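Local coordinates for sulfur oxidation protein soxB (Thermus thermophilus, PDB 2WDC), which probably acts as a dimanganese hydrolase of the 5'-nucleotidase family, releasing sulfate from carrier-bound sulfur intermediates during thiosulfate oxidation, at residues 147-152 with 178-183; 160-165 with 182-187; 386-391 with 528-533. All coordinates share one frame; numbering follows the deposited sequence. Where two conformers were deposited one is given.

Contact 1 of 3, residues 147-152 with 178-183. With TBU (tertiary-butyl alcohol), chain M.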
loop_
_atom_site.group_PDB
_atom_site.type_symbol
_atom_site.label_atom_id
_atom_site.label_comp_id
_atom_site.label_asym_id
_atom_site.label_seq_id
_atom_site.Cartn_x
_atom_site.Cartn_y
_atom_site.Cartn_z
ATOM N N ALA A 147 5.362 17.665 -6.518
ATOM C CA ALA A 147 4.126 18.229 -5.998
ATOM C C ALA A 147 3.697 17.549 -4.698
ATOM O O ALA A 147 3.081 18.175 -3.839
ATOM C CB ALA A 147 3.016 18.145 -7.037
ATOM N N VAL A 148 3.987 16.257 -4.572
ATOM C CA VAL A 148 3.617 15.556 -3.351
ATOM C C VAL A 148 4.436 16.084 -2.174
ATOM O O VAL A 148 3.925 16.256 -1.069
ATOM C CB VAL A 148 3.788 14.032 -3.492
ATOM C CG1 VAL A 148 3.293 13.361 -2.218
ATOM C CG2 VAL A 148 3.034 13.515 -4.712
ATOM N N VAL A 149 5.727 16.311 -2.411
ATOM C CA VAL A 149 6.592 16.850 -1.362
ATOM C C VAL A 149 6.112 18.244 -0.975
ATOM O O VAL A 149 6.061 18.592 0.203
ATOM C CB VAL A 149 8.064 16.877 -1.790
ATOM C CG1 VAL A 149 8.923 17.482 -0.674
ATOM C CG2 VAL A 149 8.539 15.477 -2.150
ATOM N N ARG A 150 5.757 19.050 -1.966
ATOM C CA ARG A 150 5.274 20.392 -1.663
ATOM C C ARG A 150 4.006 20.300 -0.831
ATOM O O ARG A 150 3.804 21.091 0.096
ATOM C CB ARG A 150 5.068 21.211 -2.947
ATOM C CG ARG A 150 6.388 21.482 -3.674
ATOM C CD ARG A 150 6.262 22.526 -4.772
ATOM N NE ARG A 150 7.580 22.848 -5.326
ATOM C CZ ARG A 150 8.414 23.754 -4.818
ATOM N NH1 ARG A 150 8.067 24.474 -3.762
ATOM N NH2 ARG A 150 9.601 23.946 -5.378
ATOM N N TRP A 151 3.180 19.289 -1.100
ATOM C CA TRP A 151 1.984 19.102 -0.294
ATOM C C TRP A 151 2.364 18.730 1.145
ATOM O O TRP A 151 1.799 19.257 2.107
ATOM C CB TRP A 151 1.048 18.047 -0.892
ATOM C CG TRP A 151 0.031 17.631 0.117
ATOM C CD1 TRP A 151 -0.996 18.394 0.599
ATOM C CD2 TRP A 151 0.068 16.451 0.930
ATOM N NE1 TRP A 151 -1.639 17.732 1.619
ATOM C CE2 TRP A 151 -1.003 16.537 1.843
ATOM C CE3 TRP A 151 0.892 15.316 0.957
ATOM C CZ2 TRP A 151 -1.262 15.538 2.790
ATOM C CZ3 TRP A 151 0.621 14.317 1.888
ATOM C CH2 TRP A 151 -0.456 14.433 2.784
ATOM N N GLN A 152 3.324 17.819 1.307
ATOM C CA GLN A 152 3.747 17.444 2.656
ATOM C C GLN A 152 4.162 18.688 3.427
ATOM O O GLN A 152 3.866 18.834 4.618
ATOM C CB GLN A 152 4.931 16.477 2.600
ATOM C CG GLN A 152 4.583 15.031 2.220
ATOM C CD GLN A 152 5.842 14.200 2.078
ATOM O OE1 GLN A 152 6.751 14.580 1.341
ATOM N NE2 GLN A 152 5.945 13.117 2.859
ATOM N N GLY A 178 15.916 17.459 -0.264
ATOM C CA GLY A 178 16.354 18.831 -0.035
ATOM C C GLY A 178 15.136 19.722 0.166
ATOM O O GLY A 178 15.143 20.676 0.960
ATOM N N LEU A 179 14.082 19.427 -0.585
ATOM C CA LEU A 179 12.851 20.211 -0.542
ATOM C C LEU A 179 11.975 19.871 0.667
ATOM O O LEU A 179 11.355 20.752 1.257
ATOM C CB LEU A 179 12.077 20.011 -1.847
ATOM C CG LEU A 179 10.718 20.694 -1.989
ATOM C CD1 LEU A 179 10.879 22.222 -1.939
ATOM C CD2 LEU A 179 10.090 20.248 -3.306
ATOM N N PHE A 180 11.939 18.587 1.036
ATOM C CA PHE A 180 11.153 18.113 2.183
ATOM C C PHE A 180 11.599 18.820 3.470
ATOM O O PHE A 180 12.766 18.742 3.854
ATOM C CB PHE A 180 11.339 16.588 2.291
ATOM C CG PHE A 180 10.557 15.934 3.402
ATOM C CD1 PHE A 180 9.186 16.067 3.478
ATOM C CD2 PHE A 180 11.205 15.137 4.340
ATOM C CE1 PHE A 180 8.471 15.451 4.502
ATOM C CE2 PHE A 180 10.492 14.504 5.355
ATOM C CZ PHE A 180 9.125 14.673 5.441
ATOM N N ARG A 181 10.652 19.475 4.145
ATOM C CA ARG A 181 10.929 20.229 5.368
ATOM C C ARG A 181 10.921 19.369 6.628
ATOM O O ARG A 181 11.417 19.788 7.675
ATOM C CB ARG A 181 9.975 21.423 5.496
ATOM C CG ARG A 181 10.235 22.491 4.423
ATOM C CD ARG A 181 9.149 23.565 4.403
ATOM N NE ARG A 181 8.968 24.171 5.716
ATOM C CZ ARG A 181 9.752 25.125 6.210
ATOM N NH1 ARG A 181 10.763 25.592 5.488
ATOM N NH2 ARG A 181 9.525 25.615 7.421
ATOM N N GLY A 182 10.368 18.162 6.540
ATOM C CA GLY A 182 10.393 17.267 7.679
ATOM C C GLY A 182 11.757 16.612 7.752
ATOM O O GLY A 182 12.648 16.934 6.953
ATOM N N GLU A 183 11.934 15.698 8.699
ATOM C CA GLU A 183 13.188 14.964 8.827
ATOM C C GLU A 183 12.984 13.503 8.432
ATOM O O GLU A 183 12.233 12.774 9.069
ATOM C CB GLU A 183 13.742 15.043 10.260
ATOM C CG GLU A 183 15.055 14.274 10.412
ATOM C CD GLU A 183 15.646 14.340 11.809
ATOM O OE1 GLU A 183 14.949 14.761 12.754
ATOM O OE2 GLU A 183 16.817 13.956 11.954
HETATM O O TBU M . 15.558 14.702 6.129
HETATM C C TBU M . 17.006 14.652 6.121
HETATM C C1 TBU M . 17.517 13.461 6.945
HETATM C C2 TBU M . 17.506 14.468 4.678
HETATM C C3 TBU M . 17.582 15.954 6.690
#
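Leu-179 and Phe-180, at the C-terminal end of helix 170-179, lie against Val-149, Arg-150 and Gln-152 of helix 146-155. The two helices belong to successive beta-alpha-beta crossovers of the metallophosphatase domain: helix 146-155 lies between the parallel strands 125-129 and 159-160, while helix 170-179 leads from the second of these to strand 183-184.

The apolar packing centres on one methyl. With Val-149 CG1 anti to the backbone N (chi1 179°), this branch reaches the point where Phe-180 leaves helical geometry. There Val-149 CG1 meets Leu-179 CG at 3.9 Å and Phe-180 CB at 3.9 Å, and it also sits close to the plane of the Phe-180 ring, beside its edge.

Leu-179 then packs on the aliphatic and flat parts of an arginine. Its CD2 is 3.9 Å from Arg-150 CG, while its CD1 lies over one face of the Arg-150 guanidinium, displaced from the middle of the group. The arginine chain is extended from CG to NE and crosses the leucine at about a right angle; its charge is paired with Glu-146, one turn back in the same helix.

Between the segments themselves there is no hydrogen bond. The Gln-152 amide, its plane 24° from that of the Phe-180 ring, brings OE1 obliquely to Phe-180 CD1 at 3.6 Å. Its orientation is fixed by two outside partners: OE1 accepts from Trp-134 NE1 and NE2 bonds to Asp-129. The next residue, Asn-153, grips the helix end with its amide, using ND2 on Leu-179 O and OD1 on Arg-181 N.

Beyond the turn the chain folds back over the phenylalanine: Gly-182 N stands 3.6 Å above the centre of one face of the Phe-180 ring, and a CB on this glycine would run into Phe-180 CZ.

Contact 2 of 3, residues 160-165 with 182-187. With MN (manganese (II) ion), chain R; TBU (tertiary-butyl alcohol), chain M.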
loop_
_atom_site.group_PDB
_atom_site.type_symbol
_atom_site.label_atom_id
_atom_site.label_comp_id
_atom_site.label_asym_id
_atom_site.label_seq_id
_atom_site.Cartn_x
_atom_site.Cartn_y
_atom_site.Cartn_z
ATOM N N MET A 160 9.124 11.112 7.886
ATOM C CA MET A 160 8.618 10.100 6.970
ATOM C C MET A 160 9.676 9.031 6.828
ATOM O O MET A 160 10.856 9.253 7.170
ATOM C CB MET A 160 8.255 10.682 5.591
ATOM C CG MET A 160 9.447 10.857 4.648
ATOM S SD MET A 160 8.948 11.444 2.984
ATOM C CE MET A 160 8.227 9.941 2.271
ATOM N N VAL A 161 9.240 7.856 6.369
ATOM C CA VAL A 161 10.138 6.754 6.029
ATOM C C VAL A 161 9.831 6.422 4.563
ATOM O O VAL A 161 9.107 7.176 3.908
ATOM C CB VAL A 161 10.041 5.543 6.990
ATOM C CG1 VAL A 161 10.525 5.963 8.375
ATOM C CG2 VAL A 161 8.636 4.986 7.034
ATOM N N SER A 162 10.371 5.328 4.034
ATOM C CA SER A 162 10.219 5.112 2.597
ATOM C C SER A 162 10.125 3.701 2.076
ATOM O O SER A 162 10.513 2.737 2.737
ATOM C CB SER A 162 11.423 5.750 1.895
ATOM O OG SER A 162 12.604 4.968 2.109
ATOM N N HIS A 163 9.690 3.635 0.818
ATOM C CA HIS A 163 9.732 2.436 0.001
ATOM C C HIS A 163 9.670 2.821 -1.475
ATOM O O HIS A 163 10.709 2.980 -2.123
ATOM C CB HIS A 163 8.652 1.413 0.337
ATOM C CG HIS A 163 8.593 0.270 -0.634
ATOM N ND1 HIS A 163 7.533 -0.609 -0.676
ATOM C CD2 HIS A 163 9.451 -0.128 -1.603
ATOM C CE1 HIS A 163 7.726 -1.482 -1.649
ATOM N NE2 HIS A 163 8.889 -1.225 -2.217
ATOM N N TRP A 164 8.453 3.021 -1.985
ATOM C CA TRP A 164 8.272 3.341 -3.405
ATOM C C TRP A 164 8.922 4.658 -3.833
ATOM O O TRP A 164 9.172 4.858 -5.016
ATOM C CB TRP A 164 6.793 3.275 -3.818
ATOM C CG TRP A 164 6.333 1.861 -4.099
ATOM C CD1 TRP A 164 5.899 0.944 -3.183
ATOM C CD2 TRP A 164 6.203 1.239 -5.383
ATOM N NE1 TRP A 164 5.542 -0.229 -3.818
ATOM C CE2 TRP A 164 5.729 -0.069 -5.169
ATOM C CE3 TRP A 164 6.482 1.653 -6.694
ATOM C CZ2 TRP A 164 5.523 -0.971 -6.213
ATOM C CZ3 TRP A 164 6.259 0.758 -7.732
ATOM C CH2 TRP A 164 5.784 -0.534 -7.485
ATOM N N GLU A 165 9.229 5.520 -2.867
ATOM C CA GLU A 165 9.942 6.769 -3.137
ATOM C C GLU A 165 11.159 6.485 -4.034
ATOM O O GLU A 165 11.481 7.262 -4.945
ATOM C CB GLU A 165 10.469 7.323 -1.809
ATOM C CG GLU A 165 9.456 8.136 -0.977
ATOM C CD GLU A 165 8.269 7.324 -0.457
ATOM O OE1 GLU A 165 8.419 6.112 -0.182
ATOM O OE2 GLU A 165 7.195 7.940 -0.299
ATOM N N GLY A 182 10.368 18.162 6.540
ATOM C CA GLY A 182 10.393 17.267 7.679
ATOM C C GLY A 182 11.757 16.612 7.752
ATOM O O GLY A 182 12.648 16.934 6.953
ATOM N N GLU A 183 11.934 15.698 8.699
ATOM C CA GLU A 183 13.188 14.964 8.827
ATOM C C GLU A 183 12.984 13.503 8.432
ATOM O O GLU A 183 12.233 12.774 9.069
ATOM C CB GLU A 183 13.742 15.043 10.260
ATOM C CG GLU A 183 15.055 14.274 10.412
ATOM C CD GLU A 183 15.646 14.340 11.809
ATOM O OE1 GLU A 183 14.949 14.761 12.754
ATOM O OE2 GLU A 183 16.817 13.956 11.954
ATOM N N PHE A 184 13.639 13.088 7.353
ATOM C CA PHE A 184 13.557 11.716 6.889
ATOM C C PHE A 184 14.375 10.835 7.835
ATOM O O PHE A 184 15.496 11.195 8.209
ATOM C CB PHE A 184 14.145 11.638 5.475
ATOM C CG PHE A 184 14.050 10.281 4.853
ATOM C CD1 PHE A 184 12.946 9.936 4.090
ATOM C CD2 PHE A 184 15.059 9.350 5.030
ATOM C CE1 PHE A 184 12.854 8.684 3.501
ATOM C CE2 PHE A 184 14.970 8.091 4.451
ATOM C CZ PHE A 184 13.871 7.759 3.690
ATOM N N LEU A 185 13.802 9.704 8.250
ATOM C CA LEU A 185 14.492 8.783 9.149
ATOM C C LEU A 185 14.585 7.399 8.535
ATOM O O LEU A 185 13.650 6.951 7.867
ATOM C CB LEU A 185 13.703 8.639 10.459
ATOM C CG LEU A 185 13.426 9.904 11.270
ATOM C CD1 LEU A 185 12.492 9.557 12.440
ATOM C CD2 LEU A 185 14.729 10.487 11.798
ATOM N N SER A 186 15.675 6.691 8.836
ATOM C CA SER A 186 15.805 5.281 8.465
ATOM C C SER A 186 17.061 4.715 9.107
ATOM O O SER A 186 18.150 5.203 8.849
ATOM C CB SER A 186 15.865 5.090 6.944
ATOM O OG SER A 186 14.566 5.107 6.363
ATOM N N TYR A 187 16.919 3.687 9.938
ATOM C CA TYR A 187 18.097 3.085 10.559
ATOM C C TYR A 187 18.811 2.176 9.567
ATOM O O TYR A 187 19.999 1.884 9.718
ATOM C CB TYR A 187 17.692 2.255 11.800
ATOM C CG TYR A 187 17.246 0.845 11.459
ATOM C CD1 TYR A 187 18.152 -0.213 11.461
ATOM C CD2 TYR A 187 15.942 0.585 11.032
ATOM C CE1 TYR A 187 17.768 -1.499 11.086
ATOM C CE2 TYR A 187 15.558 -0.687 10.622
ATOM C CZ TYR A 187 16.470 -1.728 10.647
ATOM O OH TYR A 187 16.083 -2.983 10.228
HETATM MN MN MN R . 5.385 -0.345 0.517
HETATM O O TBU M . 15.558 14.702 6.129
HETATM C C TBU M . 17.006 14.652 6.121
HETATM C C1 TBU M . 17.517 13.461 6.945
HETATM C C2 TBU M . 17.506 14.468 4.678
HETATM C C3 TBU M . 17.582 15.954 6.690
HETATM O O HOH W 1 3.102 -0.813 0.208
#
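Phe-184 holds its CG anti to the backbone N (chi1 -177°), which carries the ring across to Met-160 and Ser-162, while Met-160 turns its CG between its own N and carbonyl carbon (chi1 82°) to come up beside it. Met-160 CG touches Phe-184 CD1 at 3.7 Å, obliquely to the ring. Farther along, Ser-162 meets the ring at its edge, with OG 3.4 Å from Phe-184 CZ; that hydroxyl is engaged by Ser-218 and Trp-166. Cutting Phe-184 back to an alanine removes the ring and would probably leave a gap beside Met-160 and the Ser-162 CB, giving the loop that leads to the metal more freedom to shift.

The backbones join through one nearly straight bond, Leu-185 N to Met-160 O at 3.2 Å. Next to it, Val-161 CG1 lies 3.3 Å from Leu-185 O. Phe-184 N donates to the O of a tertiary-butyl alcohol at 2.8 Å.

Beyond Ser-162 the segment enters the dimanganese site, probably the catalytic centre. His-163 ND1 binds manganese at 2.5 Å, with Asp-132, His-263, His-286 and a water completing the set. Glu-165 turns back so that its OE1 accepts from His-163 N at 3.0 Å, and its OE2 takes the N-H of Thr-133, tying together two metal-bearing loops.

The short, weakly bonded strand 183-184 is the outermost of its sheet, loosely paired with parallel strand 159-160, to which helix 170-179 connects it; past the strand, Leu-185 packs on Val-214 of strand 210-217 in the second sheet.

Contact 3 of 3, residues 386-391 with 528-533. With TBU (tertiary-butyl alcohol), chain P.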
loop_
_atom_site.group_PDB
_atom_site.type_symbol
_atom_site.label_atom_id
_atom_site.label_comp_id
_atom_site.label_asym_id
_atom_site.label_seq_id
_atom_site.Cartn_x
_atom_site.Cartn_y
_atom_site.Cartn_z
ATOM N N GLY A 386 -6.186 -7.635 -18.067
ATOM C CA GLY A 386 -5.967 -8.845 -18.841
ATOM C C GLY A 386 -6.778 -8.826 -20.130
ATOM O O GLY A 386 -6.252 -9.139 -21.200
ATOM N N GLU A 387 -8.050 -8.444 -20.029
ATOM C CA GLU A 387 -8.907 -8.376 -21.216
ATOM C C GLU A 387 -8.412 -7.325 -22.210
ATOM O O GLU A 387 -8.459 -7.542 -23.437
ATOM C CB GLU A 387 -10.366 -8.096 -20.826
ATOM C CG GLU A 387 -10.996 -9.221 -20.043
ATOM C CD GLU A 387 -12.401 -8.918 -19.585
ATOM O OE1 GLU A 387 -12.861 -7.775 -19.761
ATOM O OE2 GLU A 387 -13.024 -9.815 -18.995
ATOM N N ALA A 388 -7.940 -6.187 -21.699
ATOM C CA ALA A 388 -7.422 -5.119 -22.553
ATOM C C ALA A 388 -6.206 -5.604 -23.338
ATOM O O ALA A 388 -6.099 -5.387 -24.544
ATOM C CB ALA A 388 -7.048 -3.913 -21.716
ATOM N N VAL A 389 -5.283 -6.261 -22.645
ATOM C CA VAL A 389 -4.068 -6.747 -23.280
ATOM C C VAL A 389 -4.395 -7.788 -24.341
ATOM O O VAL A 389 -3.858 -7.736 -25.448
ATOM C CB VAL A 389 -3.073 -7.302 -22.247
ATOM C CG1 VAL A 389 -1.865 -7.888 -22.961
ATOM C CG2 VAL A 389 -2.647 -6.205 -21.282
ATOM N N LYS A 390 -5.290 -8.715 -24.017
ATOM C CA LYS A 390 -5.670 -9.755 -24.977
ATOM C C LYS A 390 -6.439 -9.186 -26.165
ATOM O O LYS A 390 -6.362 -9.723 -27.275
ATOM C CB LYS A 390 -6.489 -10.847 -24.295
ATOM C CG LYS A 390 -5.635 -11.801 -23.482
ATOM C CD LYS A 390 -6.176 -13.215 -23.520
ATOM C CE LYS A 390 -5.384 -14.139 -22.605
ATOM N NZ LYS A 390 -5.884 -15.550 -22.685
ATOM N N ALA A 391 -7.182 -8.107 -25.944
ATOM C CA ALA A 391 -7.943 -7.495 -27.035
ATOM C C ALA A 391 -7.003 -6.860 -28.052
ATOM O O ALA A 391 -7.223 -6.957 -29.260
ATOM C CB ALA A 391 -8.928 -6.452 -26.493
ATOM N N GLU A 528 -0.794 3.198 -21.702
ATOM C CA GLU A 528 -1.092 3.563 -23.094
ATOM C C GLU A 528 -1.960 2.471 -23.729
ATOM O O GLU A 528 -2.910 2.758 -24.474
ATOM C CB GLU A 528 0.207 3.752 -23.887
ATOM C CG GLU A 528 1.021 4.945 -23.405
ATOM C CD GLU A 528 0.291 6.277 -23.549
ATOM O OE1 GLU A 528 -0.696 6.359 -24.317
ATOM O OE2 GLU A 528 0.730 7.260 -22.911
ATOM N N VAL A 529 -1.666 1.217 -23.406
ATOM C CA VAL A 529 -2.450 0.092 -23.898
ATOM C C VAL A 529 -3.872 0.187 -23.335
ATOM O O VAL A 529 -4.864 -0.012 -24.051
ATOM C CB VAL A 529 -1.788 -1.251 -23.510
ATOM C CG1 VAL A 529 -2.658 -2.438 -23.908
ATOM C CG2 VAL A 529 -0.388 -1.360 -24.125
ATOM N N LEU A 530 -3.969 0.481 -22.042
ATOM C CA LEU A 530 -5.278 0.592 -21.408
ATOM C C LEU A 530 -6.101 1.739 -21.980
ATOM O O LEU A 530 -7.292 1.573 -22.239
ATOM C CB LEU A 530 -5.134 0.746 -19.899
ATOM C CG LEU A 530 -4.509 -0.489 -19.251
ATOM C CD1 LEU A 530 -4.249 -0.220 -17.791
ATOM C CD2 LEU A 530 -5.421 -1.711 -19.418
ATOM N N ALA A 531 -5.493 2.907 -22.153
ATOM C CA ALA A 531 -6.237 4.029 -22.717
ATOM C C ALA A 531 -6.724 3.689 -24.129
ATOM O O ALA A 531 -7.855 4.006 -24.485
ATOM C CB ALA A 531 -5.404 5.304 -22.715
ATOM N N GLU A 532 -5.887 3.021 -24.919
ATOM C CA GLU A 532 -6.278 2.632 -26.279
ATOM C C GLU A 532 -7.513 1.740 -26.223
ATOM O O GLU A 532 -8.484 1.949 -26.953
ATOM C CB GLU A 532 -5.134 1.898 -27.006
ATOM C CG GLU A 532 -5.563 1.267 -28.341
ATOM C CD GLU A 532 -4.425 0.615 -29.128
ATOM O OE1 GLU A 532 -4.587 0.429 -30.359
ATOM O OE2 GLU A 532 -3.403 0.225 -28.524
ATOM N N TYR A 533 -7.474 0.738 -25.351
ATOM C CA TYR A 533 -8.589 -0.183 -25.209
ATOM C C TYR A 533 -9.857 0.518 -24.732
ATOM O O TYR A 533 -10.931 0.336 -25.320
ATOM C CB TYR A 533 -8.216 -1.294 -24.231
ATOM C CG TYR A 533 -9.348 -2.239 -23.916
ATOM C CD1 TYR A 533 -9.785 -3.160 -24.859
ATOM C CD2 TYR A 533 -9.972 -2.216 -22.669
ATOM C CE1 TYR A 533 -10.816 -4.044 -24.575
ATOM C CE2 TYR A 533 -11.000 -3.091 -22.379
ATOM C CZ TYR A 533 -11.418 -4.002 -23.333
ATOM O OH TYR A 533 -12.431 -4.887 -23.046
HETATM O O TBU P . -10.259 -1.939 -30.632
HETATM C C TBU P . -9.777 -2.880 -29.655
HETATM C C1 TBU P . -9.036 -2.121 -28.550
HETATM C C2 TBU P . -10.977 -3.613 -29.053
HETATM C C3 TBU P . -8.811 -3.858 -30.324
HETATM O O HOH W 2 -13.376 -5.369 -20.539
#
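Leu-530 makes the first touch, its CD2 lying 3.6 Å from Ala-388 CB, where two helices pack in the C-terminal part of this 5'-nucleotidase-family protein, away from the metals.

Tyr-533, nearly one turn on, carries most of the second helix's share. With CG anti to the backbone N (chi1 175°), its side chain reaches out to lay a ring face on Ala-388. Ala-388 CA sits 3.7 Å from the centroid of the Tyr-533 ring, 11° off the normal, a CH-pi contact over the face, and Ala-388 CB reaches Tyr-533 CD2 at 3.5 Å. Ala-391 CB comes in obliquely, 3.6 Å from Tyr-533 CE1. At the far end a water in the ring plane links the phenol to the other helix: it is 2.7 Å from Tyr-533 OH and donates to Glu-387 OE1 at 2.6 Å, while OE2 of that glutamate is held by Gln-383.

The axes of the two segments cross at 81°, 9.3 Å apart at their closest, with Ala-388 and Ala-391 offering only small methyl side chains to the ring. Around this crossing, helix 418-425 takes Ala-531 on Trp-418 and Leu-421, and helix 380-392 rests through Val-389 on strand 398-401.

Contacts 1 and 2 are neighbours in the metallophosphatase domain, sharing Gly-182 and Glu-183, and they touch directly: Met-160 packs on both Gln-152 and Phe-180. Both are largely buried, but contact 1 is helix-end packing without a hydrogen bond between its segments, whereas contact 2 has one backbone bond, from just past the edge strand, and runs on into the manganese site. Contact 3 stands apart, its centre about 35 Å from each of the others, and is only partly buried. It pairs two helices in the C-terminal part of the protein, away from the metals, combining alanine-on-tyrosine packing with a water bridge at the phenol end.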